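Local coordinates for DNA mismatch repair protein MUTS (Thermus aquaticus, PDB 1EWQ) that takes part in DNA mismatch repair, binding mismatched duplex DNA and hydrolysing ATP weakly, at residues R129-L134 and F147-T152; L116-L121 and P175-L180. All coordinates share one frame; numbering follows the deposited sequence.

Contact 1 (R129-L134 and F147-T152)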
ATOM      1  N   ARG C 129      11.901  16.272  -2.385  1.00 31.34           N
ATOM      2  CA  ARG C 129      12.307  17.670  -2.537  1.00 31.48           C
ATOM      3  C   ARG C 129      12.531  18.253  -1.147  1.00 30.66           C
ATOM      4  O   ARG C 129      13.447  19.034  -0.926  1.00 30.66           O
ATOM      5  CB  ARG C 129      11.215  18.478  -3.251  1.00 33.12           C
ATOM      6  CG  ARG C 129      11.588  18.996  -4.632  1.00 34.58           C
ATOM      7  CD  ARG C 129      10.422  19.755  -5.269  1.00 36.32           C
ATOM      8  NE  ARG C 129      10.706  20.105  -6.663  1.00 38.56           N
ATOM      9  CZ  ARG C 129      11.293  21.234  -7.056  1.00 39.23           C
ATOM     10  NH1 ARG C 129      11.658  22.140  -6.162  1.00 40.19           N
ATOM     11  NH2 ARG C 129      11.524  21.457  -8.344  1.00 39.94           N
ATOM     12  N   GLU C 130      11.674  17.844  -0.221  1.00 30.18           N
ATOM     13  CA  GLU C 130      11.701  18.282   1.170  1.00 29.79           C
ATOM     14  C   GLU C 130      12.979  17.899   1.930  1.00 29.12           C
ATOM     15  O   GLU C 130      13.794  17.116   1.458  1.00 28.48           O
ATOM     16  CB  GLU C 130      10.507  17.679   1.923  1.00 30.40           C
ATOM     17  CG  GLU C 130       9.136  18.099   1.430  1.00 31.40           C
ATOM     18  CD  GLU C 130       8.829  17.624   0.019  1.00 31.91           C
ATOM     19  OE1 GLU C 130       9.251  16.505  -0.349  1.00 32.15           O
ATOM     20  OE2 GLU C 130       8.149  18.369  -0.717  1.00 32.24           O
ATOM     21  N   ALA C 131      13.124  18.447   3.131  1.00 28.42           N
ATOM     22  CA  ALA C 131      14.273  18.140   3.962  1.00 27.83           C
ATOM     23  C   ALA C 131      14.150  16.682   4.381  1.00 27.65           C
ATOM     24  O   ALA C 131      13.050  16.183   4.606  1.00 27.47           O
ATOM     25  CB  ALA C 131      14.294  19.035   5.183  1.00 27.48           C
ATOM     26  N   ASN C 132      15.286  16.004   4.477  1.00 27.06           N
ATOM     27  CA  ASN C 132      15.317  14.604   4.866  1.00 26.67           C
ATOM     28  C   ASN C 132      16.166  14.531   6.134  1.00 26.30           C
ATOM     29  O   ASN C 132      17.398  14.603   6.080  1.00 25.94           O
ATOM     30  CB  ASN C 132      15.939  13.790   3.734  1.00 27.22           C
ATOM     31  CG  ASN C 132      15.773  12.315   3.926  1.00 27.63           C
ATOM     32  OD1 ASN C 132      16.751  11.587   4.119  1.00 28.20           O
ATOM     33  ND2 ASN C 132      14.531  11.852   3.877  1.00 27.67           N
ATOM     34  N   TYR C 133      15.502  14.386   7.276  1.00 25.46           N
ATOM     35  CA  TYR C 133      16.206  14.377   8.548  1.00 24.92           C
ATOM     36  C   TYR C 133      16.487  13.052   9.228  1.00 24.84           C
ATOM     37  O   TYR C 133      15.643  12.154   9.265  1.00 24.71           O
ATOM     38  CB  TYR C 133      15.463  15.228   9.592  1.00 24.18           C
ATOM     39  CG  TYR C 133      15.320  16.705   9.289  1.00 23.81           C
ATOM     40  CD1 TYR C 133      14.059  17.273   9.065  1.00 23.17           C
ATOM     41  CD2 TYR C 133      16.434  17.545   9.269  1.00 23.13           C
ATOM     42  CE1 TYR C 133      13.917  18.640   8.835  1.00 22.83           C
ATOM     43  CE2 TYR C 133      16.298  18.915   9.040  1.00 22.75           C
ATOM     44  CZ  TYR C 133      15.038  19.452   8.825  1.00 22.56           C
ATOM     45  OH  TYR C 133      14.906  20.805   8.599  1.00 22.73           O
ATOM     46  N   LEU C 134      17.695  12.967   9.776  1.00 24.76           N
ATOM     47  CA  LEU C 134      18.108  11.844  10.610  1.00 24.48           C
ATOM     48  C   LEU C 134      17.941  12.555  11.949  1.00 24.57           C
ATOM     49  O   LEU C 134      18.417  13.672  12.111  1.00 24.41           O
ATOM     50  CB  LEU C 134      19.588  11.491  10.419  1.00 23.83           C
ATOM     51  CG  LEU C 134      20.163  10.513  11.467  1.00 23.64           C
ATOM     52  CD1 LEU C 134      19.444   9.183  11.396  1.00 22.88           C
ATOM     53  CD2 LEU C 134      21.650  10.311  11.235  1.00 23.16           C
ATOM     54  N   PHE C 147      18.907  17.128  14.916  1.00 22.80           N
ATOM     55  CA  PHE C 147      18.624  16.719  13.557  1.00 22.39           C
ATOM     56  C   PHE C 147      19.817  16.977  12.656  1.00 22.56           C
ATOM     57  O   PHE C 147      20.616  17.884  12.892  1.00 22.61           O
ATOM     58  CB  PHE C 147      17.434  17.500  12.987  1.00 21.48           C
ATOM     59  CG  PHE C 147      16.162  17.323  13.754  1.00 20.66           C
ATOM     60  CD1 PHE C 147      15.768  18.261  14.686  1.00 20.39           C
ATOM     61  CD2 PHE C 147      15.352  16.209  13.537  1.00 20.22           C
ATOM     62  CE1 PHE C 147      14.579  18.101  15.404  1.00 20.34           C
ATOM     63  CE2 PHE C 147      14.170  16.042  14.246  1.00 20.23           C
ATOM     64  CZ  PHE C 147      13.783  16.991  15.181  1.00 20.37           C
ATOM     65  N   LEU C 148      19.920  16.167  11.617  1.00 22.82           N
ATOM     66  CA  LEU C 148      20.968  16.319  10.623  1.00 23.31           C
ATOM     67  C   LEU C 148      20.366  15.952   9.280  1.00 23.65           C
ATOM     68  O   LEU C 148      19.688  14.932   9.159  1.00 22.99           O
ATOM     69  CB  LEU C 148      22.161  15.390  10.894  1.00 23.27           C
ATOM     70  CG  LEU C 148      23.210  15.371   9.768  1.00 23.91           C
ATOM     71  CD1 LEU C 148      23.844  16.770   9.605  1.00 23.77           C
ATOM     72  CD2 LEU C 148      24.299  14.337  10.086  1.00 23.95           C
ATOM     73  N   ASP C 149      20.583  16.814   8.286  1.00 24.07           N
ATOM     74  CA  ASP C 149      20.126  16.548   6.930  1.00 24.85           C
ATOM     75  C   ASP C 149      21.452  16.447   6.211  1.00 24.86           C
ATOM     76  O   ASP C 149      22.094  17.455   5.898  1.00 24.79           O
ATOM     77  CB  ASP C 149      19.300  17.701   6.352  1.00 25.40           C
ATOM     78  CG  ASP C 149      18.734  17.371   4.978  1.00 26.08           C
ATOM     79  OD1 ASP C 149      19.399  16.616   4.231  1.00 25.84           O
ATOM     80  OD2 ASP C 149      17.634  17.877   4.640  1.00 26.69           O
ATOM     81  N   VAL C 150      21.871  15.214   5.975  1.00 24.97           N
ATOM     82  CA  VAL C 150      23.144  14.951   5.341  1.00 25.19           C
ATOM     83  C   VAL C 150      23.252  15.511   3.924  1.00 25.39           C
ATOM     84  O   VAL C 150      24.357  15.817   3.474  1.00 25.73           O
ATOM     85  CB  VAL C 150      23.424  13.425   5.328  1.00 25.87           C
ATOM     86  CG1 VAL C 150      24.831  13.150   4.866  1.00 25.70           C
ATOM     87  CG2 VAL C 150      23.203  12.849   6.730  1.00 26.24           C
ATOM     88  N   SER C 151      22.125  15.663   3.219  1.00 25.04           N
ATOM     89  CA  SER C 151      22.172  16.181   1.849  1.00 24.74           C
ATOM     90  C   SER C 151      22.377  17.691   1.777  1.00 24.71           C
ATOM     91  O   SER C 151      22.759  18.212   0.732  1.00 24.86           O
ATOM     92  CB  SER C 151      20.898  15.814   1.070  1.00 24.99           C
ATOM     93  OG  SER C 151      19.801  16.632   1.441  1.00 24.60           O
ATOM     94  N   THR C 152      22.126  18.398   2.873  1.00 24.42           N
ATOM     95  CA  THR C 152      22.297  19.855   2.868  1.00 24.51           C
ATOM     96  C   THR C 152      23.291  20.337   3.915  1.00 24.49           C
ATOM     97  O   THR C 152      23.837  21.432   3.808  1.00 24.88           O
ATOM     98  CB  THR C 152      20.969  20.589   3.133  1.00 24.48           C
ATOM     99  OG1 THR C 152      20.553  20.352   4.484  1.00 24.50           O
ATOM    100  CG2 THR C 152      19.881  20.096   2.170  1.00 24.41           C
TER
HETATM  101  O   HOH W   1      19.826  13.234   6.002  1.00 27.36           O
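Tyr133 and Phe147 meet in the mixed sheet of MutS domain II, where strands 134-139 and 143-149 pair antiparallel. The rings form an edge-to-face pair: the edge of Phe147 turns toward the face of Tyr133, with centroids 5.5 Å apart and planes at 55°. In both residues CG is anti to the carbonyl carbon, beside the backbone N (chi1 -62° in Tyr133), which sets the two rings near each other, and Tyr133 CD2 lies 3.9 Å from Phe147 CB. His173 stacks on Phe147 and meets Tyr133 edge-to-face, while Tyr133 OH is hydrogen-bonded to Glu154.

Leu134 and Leu148 are a hydrogen-bonded pair, closed by Leu134 N to Leu148 O (2.9 Å) and Leu148 N to Leu134 O (3.0 Å). Their side chains share one face of the sheet, against helix 215-232.

Next along from the Leu134-Leu148 pair, Asp149 bonds through its side chain. Its carboxylate splits its oxygens: OD1 accepts from Ser151 OG (2.8 Å) within its own turn, and OD2 reaches across to the backbone of Asn132. That amide approaches from above the carboxylate plane, 58° out of it, with Asn132 N 3.0 Å from Asp149 OD2.

Contact 2 (L116-L121 and P175-L180); sequences LTPGTL and PAEVLL
Glu177 reaches from strand 177-180, in MutS domain II, into the turn that follows strand 110-116 of domain I, and one carboxylate oxygen carries the polar part of the contact. Its CG is anti to the backbone N (chi1 -156°), and the chain runs extended from there, bringing the carboxylate to Thr117 and Gly119. OE1 takes two hydrogen bonds on different lone pairs. Thr117 OG1 donates to the syn one, with 2.7 Å between Thr117 OG1 and Glu177 OE1; the backbone amide of Gly119 uses the anti one, Gly119 N standing 2.8 Å from Glu177 OE1 with 145° at the hydrogen.

Thr117 meets the acid through its hydroxyl, which chi1 of 73° sets in the crowded position between the backbone N and the carbonyl carbon; the two side chains cross at about a right angle. Pro118 lies across the glutamate stem in the same manner, its CG 3.9 Å from Glu177 CG. Gly119 brings its backbone close, with its CA 3.7 Å from Glu177 CB, and a beta carbon at this position would clash with that CB. Beside it, Ala176 CB rests 3.9 Å from Pro118 O. The turn itself is closed by Thr120 N bonding to Thr117 O.

Replacing Glu177 with an alanine would probably leave the Thr117 hydroxyl and the Gly119 amide without their shared acceptor and open a gap beside Pro118. The second oxygen, OE2, is bonded to Ser203 OG and, weakly, to Tyr227 OH. Because OE1 accepts on both of its lone pairs in a buried setting, the geometry is consistent with, though not proof of, an ionised carboxylate steadied by neutral donors.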
ATOM      1  N   LEU C 116      23.257   2.953   2.839  1.00 33.43           N
ATOM      2  CA  LEU C 116      22.080   3.684   2.386  1.00 32.37           C
ATOM      3  C   LEU C 116      20.955   3.440   3.367  1.00 31.24           C
ATOM      4  O   LEU C 116      20.426   2.338   3.453  1.00 31.17           O
ATOM      5  CB  LEU C 116      21.647   3.240   0.989  1.00 32.44           C
ATOM      6  CG  LEU C 116      22.637   3.462  -0.159  1.00 32.77           C
ATOM      7  CD1 LEU C 116      21.961   3.111  -1.477  1.00 33.40           C
ATOM      8  CD2 LEU C 116      23.094   4.896  -0.189  1.00 32.98           C
ATOM      9  N   THR C 117      20.616   4.472   4.129  1.00 30.17           N
ATOM     10  CA  THR C 117      19.548   4.381   5.101  1.00 29.49           C
ATOM     11  C   THR C 117      18.632   5.569   4.843  1.00 28.81           C
ATOM     12  O   THR C 117      19.080   6.623   4.428  1.00 28.87           O
ATOM     13  CB  THR C 117      20.099   4.386   6.542  1.00 28.99           C
ATOM     14  OG1 THR C 117      20.546   5.698   6.898  1.00 28.27           O
ATOM     15  CG2 THR C 117      21.265   3.398   6.648  1.00 28.79           C
ATOM     16  N   PRO C 118      17.336   5.410   5.096  1.00 28.57           N
ATOM     17  CA  PRO C 118      16.361   6.479   4.864  1.00 28.88           C
ATOM     18  C   PRO C 118      16.764   7.887   5.289  1.00 28.74           C
ATOM     19  O   PRO C 118      16.571   8.836   4.530  1.00 29.03           O
ATOM     20  CB  PRO C 118      15.104   5.965   5.571  1.00 28.69           C
ATOM     21  CG  PRO C 118      15.653   5.089   6.653  1.00 29.13           C
ATOM     22  CD  PRO C 118      16.774   4.358   5.960  1.00 28.66           C
ATOM     23  N   GLY C 119      17.347   8.026   6.474  1.00 28.34           N
ATOM     24  CA  GLY C 119      17.730   9.348   6.939  1.00 28.49           C
ATOM     25  C   GLY C 119      19.130   9.859   6.622  1.00 28.56           C
ATOM     26  O   GLY C 119      19.537  10.878   7.165  1.00 28.33           O
ATOM     27  N   THR C 120      19.868   9.184   5.746  1.00 28.55           N
ATOM     28  CA  THR C 120      21.222   9.632   5.422  1.00 28.32           C
ATOM     29  C   THR C 120      21.492   9.599   3.920  1.00 28.35           C
ATOM     30  O   THR C 120      22.641   9.586   3.488  1.00 28.55           O
ATOM     31  CB  THR C 120      22.276   8.739   6.116  1.00 28.29           C
ATOM     32  OG1 THR C 120      22.183   7.407   5.599  1.00 27.51           O
ATOM     33  CG2 THR C 120      22.050   8.711   7.630  1.00 28.21           C
ATOM     34  N   LEU C 121      20.432   9.598   3.126  1.00 28.36           N
ATOM     35  CA  LEU C 121      20.569   9.537   1.676  1.00 28.39           C
ATOM     36  C   LEU C 121      21.209  10.780   1.059  1.00 28.99           C
ATOM     37  O   LEU C 121      20.902  11.918   1.431  1.00 28.91           O
ATOM     38  CB  LEU C 121      19.195   9.295   1.041  1.00 27.59           C
ATOM     39  CG  LEU C 121      18.483   8.022   1.518  1.00 27.11           C
ATOM     40  CD1 LEU C 121      17.075   7.975   0.916  1.00 26.14           C
ATOM     41  CD2 LEU C 121      19.316   6.777   1.142  1.00 25.82           C
ATOM     42  N   PRO C 175      11.058  13.322  10.877  1.00 28.29           N
ATOM     43  CA  PRO C 175      12.346  12.700  10.557  1.00 27.86           C
ATOM     44  C   PRO C 175      12.109  11.438   9.750  1.00 27.95           C
ATOM     45  O   PRO C 175      11.050  10.832   9.853  1.00 27.81           O
ATOM     46  CB  PRO C 175      12.927  12.392  11.928  1.00 27.82           C
ATOM     47  CG  PRO C 175      11.697  12.039  12.711  1.00 28.19           C
ATOM     48  CD  PRO C 175      10.726  13.131  12.298  1.00 28.06           C
ATOM     49  N   ALA C 176      13.088  11.042   8.950  1.00 27.72           N
ATOM     50  CA  ALA C 176      12.948   9.842   8.140  1.00 28.09           C
ATOM     51  C   ALA C 176      13.573   8.651   8.859  1.00 28.02           C
ATOM     52  O   ALA C 176      13.288   7.494   8.541  1.00 28.20           O
ATOM     53  CB  ALA C 176      13.615  10.050   6.772  1.00 28.09           C
ATOM     54  N   GLU C 177      14.420   8.951   9.842  1.00 28.00           N
ATOM     55  CA  GLU C 177      15.118   7.927  10.609  1.00 27.50           C
ATOM     56  C   GLU C 177      15.461   8.459  12.001  1.00 27.25           C
ATOM     57  O   GLU C 177      15.959   9.573  12.145  1.00 27.08           O
ATOM     58  CB  GLU C 177      16.396   7.540   9.879  1.00 27.53           C
ATOM     59  CG  GLU C 177      16.915   6.170  10.209  1.00 27.99           C
ATOM     60  CD  GLU C 177      18.234   5.886   9.536  1.00 28.60           C
ATOM     61  OE1 GLU C 177      18.537   6.525   8.501  1.00 29.00           O
ATOM     62  OE2 GLU C 177      18.964   5.011  10.035  1.00 28.61           O
ATOM     63  N   VAL C 178      15.215   7.652  13.022  1.00 27.30           N
ATOM     64  CA  VAL C 178      15.477   8.076  14.389  1.00 27.44           C
ATOM     65  C   VAL C 178      16.492   7.201  15.139  1.00 27.90           C
ATOM     66  O   VAL C 178      16.440   5.976  15.074  1.00 27.75           O
ATOM     67  CB  VAL C 178      14.146   8.127  15.191  1.00 27.50           C
ATOM     68  CG1 VAL C 178      14.422   8.446  16.657  1.00 27.29           C
ATOM     69  CG2 VAL C 178      13.217   9.179  14.594  1.00 26.99           C
ATOM     70  N   LEU C 179      17.412   7.851  15.847  1.00 28.06           N
ATOM     71  CA  LEU C 179      18.424   7.164  16.645  1.00 28.90           C
ATOM     72  C   LEU C 179      18.090   7.427  18.118  1.00 29.24           C
ATOM     73  O   LEU C 179      18.112   8.577  18.559  1.00 29.72           O
ATOM     74  CB  LEU C 179      19.824   7.724  16.361  1.00 28.32           C
ATOM     75  CG  LEU C 179      20.300   7.899  14.920  1.00 28.42           C
ATOM     76  CD1 LEU C 179      21.691   8.503  14.941  1.00 27.96           C
ATOM     77  CD2 LEU C 179      20.309   6.564  14.187  1.00 28.14           C
ATOM     78  N   LEU C 180      17.781   6.379  18.871  1.00 29.81           N
ATOM     79  CA  LEU C 180      17.449   6.541  20.286  1.00 30.78           C
ATOM     80  C   LEU C 180      18.632   6.180  21.180  1.00 31.32           C
ATOM     81  O   LEU C 180      19.367   5.233  20.900  1.00 31.57           O
ATOM     82  CB  LEU C 180      16.240   5.671  20.660  1.00 30.55           C
ATOM     83  CG  LEU C 180      14.883   5.939  19.984  1.00 30.86           C
ATOM     84  CD1 LEU C 180      13.931   4.782  20.279  1.00 30.83           C
ATOM     85  CD2 LEU C 180      14.295   7.262  20.474  1.00 30.35           C
TER

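Contact 1 is nested along the chain inside the loop that contact 2 closes, and their centres lie 9 Å apart. They touch directly: Tyr133 O of contact 1 and Ala176 N of contact 2, 2.8 Å apart, form a probable hydrogen bond, and Leu134 CB packs 3.3 Å from Gly119 O. Both reach the same mixed sheet, in which strand 134-139 runs between strands 143-149 and 177-180; contact 1 lies on one side of it and contact 2 joins the other side to the turn from domain I. Neither touches the DNA: their nearest atoms are about 26 Å and about 17 Å from it, and both lie away from the predicted ATP site.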